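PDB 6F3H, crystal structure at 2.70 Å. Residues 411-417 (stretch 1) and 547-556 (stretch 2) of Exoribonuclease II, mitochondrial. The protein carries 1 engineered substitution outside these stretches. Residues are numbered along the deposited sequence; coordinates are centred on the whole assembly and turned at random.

Stretch 1 411-417: GISIEEL
Stretch 2 547-556: KQLELLHTLA

Residues 411-416 form an extended strand, phi from -145° to -84° and psi from 108° to 156°, that lies almost perpendicular to the helix of residues 547-556: the N-to-C directions differ by 97° and the axes approach to 8.9 Å. The register is set by Ile-414 and Gln-548, whose CA atoms are 6.4 Å apart. Together the stretches bury 372 Å².

Gly-411 makes no contact with the helix. Ile-412 (chi1 m, chi2 t) points its CA-to-CB bond toward the helix and places CG2 3.9 Å from CD1 of Leu-552 (m, t), an apolar contact between two buried residues. Strand alternation turns Ser-413 (chi1 m) away, and its OG is hydrogen-bonded elsewhere in the structure.

Ile-414, extended in both chi angles (t, t), is the centre of the contact, with 122 Å² covered. Its CD1 reaches 3.6 Å from CG of Leu-551 (t, p) and 3.8 Å from CD1 of Leu-555 (m, t), while its CB sits 4.0 Å from CD2 of Leu-552. A branched aliphatic side chain suits this site because several leucines converge on it. Gln-548 (m, t, chi3 -68°) starts sideways, but its amide end comes nearer: NE2 donates to the backbone O of Ile-414 at 3.3 Å, with an N-H...O angle of 158°. Its aliphatic base also packs, CB lying 3.4 Å from CG2 of Ile-414.

Glu-415 points away, its OE1 hydrogen-bonded elsewhere. Exposed Glu-416 (t, t, chi3 3°) points toward the helix again, its CD 3.3 Å from CD2 of Leu-551. Leu-417 leaves the strand and is out of reach.

The helix is regular: backbone i+4 to i hydrogen bonds run from Leu-551 N to Lys-547 O (3.0 Å) through Ala-556 N to Leu-552 O (3.0 Å). This spacing brings Gln-548, Leu-551, Leu-552 and Leu-555 to the strand.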

# COMPACT_ATOMS: atom_id res chain seq x y z
N GLY A 411 -11.59 9.26 -19.64
CA GLY A 411 -11.66 9.37 -21.09
C GLY A 411 -10.97 10.64 -21.55
O GLY A 411 -10.87 11.61 -20.79
N ILE A 412 -10.52 10.65 -22.80
CA ILE A 412 -9.83 11.80 -23.38
C ILE A 412 -10.56 12.28 -24.63
O ILE A 412 -11.00 11.47 -25.47
CB ILE A 412 -8.38 11.46 -23.75
CG1 ILE A 412 -7.75 10.60 -22.66
CG2 ILE A 412 -7.58 12.71 -23.96
CD1 ILE A 412 -6.37 10.19 -23.01
N SER A 413 -10.62 13.60 -24.80
CA SER A 413 -11.21 14.22 -25.97
C SER A 413 -10.33 15.39 -26.36
O SER A 413 -9.83 16.12 -25.50
CB SER A 413 -12.63 14.68 -25.68
OG SER A 413 -13.46 13.57 -25.39
N ILE A 414 -10.11 15.55 -27.67
CA ILE A 414 -9.32 16.65 -28.19
C ILE A 414 -10.10 17.38 -29.27
O ILE A 414 -10.86 16.78 -30.03
CB ILE A 414 -7.95 16.19 -28.72
CG1 ILE A 414 -7.14 17.38 -29.23
CG2 ILE A 414 -8.10 15.19 -29.81
CD1 ILE A 414 -5.75 17.03 -29.57
N GLU A 415 -9.92 18.69 -29.29
CA GLU A 415 -10.40 19.55 -30.36
C GLU A 415 -9.23 20.29 -30.94
O GLU A 415 -8.59 21.09 -30.25
CB GLU A 415 -11.42 20.53 -29.83
CG GLU A 415 -12.76 19.93 -29.74
CD GLU A 415 -13.67 20.81 -28.96
OE1 GLU A 415 -13.14 21.68 -28.24
OE2 GLU A 415 -14.90 20.64 -29.09
N GLU A 416 -8.94 20.03 -32.22
CA GLU A 416 -7.90 20.80 -32.88
C GLU A 416 -8.54 22.08 -33.37
O GLU A 416 -9.38 22.07 -34.28
CB GLU A 416 -7.24 20.00 -33.99
CG GLU A 416 -5.82 20.49 -34.23
CD GLU A 416 -5.09 19.74 -35.33
OE1 GLU A 416 -5.70 18.84 -35.97
OE2 GLU A 416 -3.88 20.02 -35.52
N LEU A 417 -8.19 23.18 -32.71
CA LEU A 417 -8.66 24.52 -32.99
C LEU A 417 -7.86 25.17 -34.11
O LEU A 417 -8.42 25.70 -35.07
CB LEU A 417 -8.53 25.36 -31.72
CG LEU A 417 -9.25 24.78 -30.52
CD1 LEU A 417 -9.15 25.73 -29.33
CD2 LEU A 417 -10.68 24.50 -30.91
N LYS A 547 -6.97 10.54 -36.44
CA LYS A 547 -6.05 11.67 -36.35
C LYS A 547 -6.08 12.34 -34.98
O LYS A 547 -5.07 12.89 -34.55
CB LYS A 547 -6.28 12.67 -37.49
CG LYS A 547 -5.56 14.05 -37.33
CD LYS A 547 -4.00 14.05 -37.29
CE LYS A 547 -3.31 13.25 -38.41
NZ LYS A 547 -1.82 13.28 -38.22
N GLN A 548 -7.18 12.24 -34.23
CA GLN A 548 -7.14 12.83 -32.90
C GLN A 548 -6.14 12.10 -32.02
O GLN A 548 -5.42 12.71 -31.21
CB GLN A 548 -8.52 12.81 -32.27
CG GLN A 548 -9.53 13.74 -32.90
CD GLN A 548 -10.95 13.34 -32.59
OE1 GLN A 548 -11.42 12.30 -33.04
NE2 GLN A 548 -11.63 14.13 -31.76
N LEU A 549 -6.03 10.78 -32.21
CA LEU A 549 -5.05 9.99 -31.49
C LEU A 549 -3.62 10.39 -31.84
O LEU A 549 -2.78 10.55 -30.94
CB LEU A 549 -5.28 8.52 -31.78
CG LEU A 549 -6.67 8.01 -31.37
CD1 LEU A 549 -6.83 6.58 -31.79
CD2 LEU A 549 -6.81 8.08 -29.88
N GLU A 550 -3.30 10.50 -33.13
CA GLU A 550 -1.92 10.86 -33.47
C GLU A 550 -1.59 12.21 -32.88
O GLU A 550 -0.48 12.44 -32.38
CB GLU A 550 -1.70 10.87 -34.97
CG GLU A 550 -2.25 9.65 -35.66
CD GLU A 550 -2.08 9.71 -37.16
OE1 GLU A 550 -1.60 10.75 -37.66
OE2 GLU A 550 -2.40 8.69 -37.82
N LEU A 551 -2.57 13.10 -32.88
CA LEU A 551 -2.36 14.40 -32.30
C LEU A 551 -2.12 14.27 -30.81
O LEU A 551 -1.20 14.89 -30.27
CB LEU A 551 -3.56 15.28 -32.59
CG LEU A 551 -3.34 16.74 -32.26
CD1 LEU A 551 -1.94 17.23 -32.65
CD2 LEU A 551 -4.42 17.48 -33.00
N LEU A 552 -2.92 13.45 -30.14
CA LEU A 552 -2.75 13.26 -28.70
C LEU A 552 -1.40 12.65 -28.38
O LEU A 552 -0.73 13.06 -27.43
CB LEU A 552 -3.86 12.38 -28.15
CG LEU A 552 -5.22 13.05 -27.95
CD1 LEU A 552 -6.29 12.05 -27.61
CD2 LEU A 552 -5.12 14.11 -26.86
N HIS A 553 -0.99 11.65 -29.16
CA HIS A 553 0.29 11.01 -28.91
C HIS A 553 1.44 11.99 -29.09
O HIS A 553 2.38 12.01 -28.30
CB HIS A 553 0.44 9.79 -29.81
CG HIS A 553 1.80 9.17 -29.76
ND1 HIS A 553 2.74 9.36 -30.75
CD2 HIS A 553 2.39 8.38 -28.82
CE1 HIS A 553 3.84 8.70 -30.43
NE2 HIS A 553 3.66 8.10 -29.27
N THR A 554 1.38 12.81 -30.14
CA THR A 554 2.46 13.76 -30.35
C THR A 554 2.49 14.83 -29.26
O THR A 554 3.56 15.34 -28.91
CB THR A 554 2.32 14.38 -31.73
OG1 THR A 554 0.96 14.79 -31.88
CG2 THR A 554 2.63 13.33 -32.81
N LEU A 555 1.33 15.14 -28.68
CA LEU A 555 1.28 16.09 -27.57
C LEU A 555 1.92 15.52 -26.32
O LEU A 555 2.69 16.21 -25.64
CB LEU A 555 -0.16 16.49 -27.29
CG LEU A 555 -0.77 17.45 -28.31
CD1 LEU A 555 -2.28 17.52 -28.17
CD2 LEU A 555 -0.16 18.80 -28.05
N ALA A 556 1.63 14.26 -26.01
CA ALA A 556 2.23 13.64 -24.83
C ALA A 556 3.74 13.63 -24.93
O ALA A 556 4.43 13.97 -23.97
CB ALA A 556 1.71 12.22 -24.64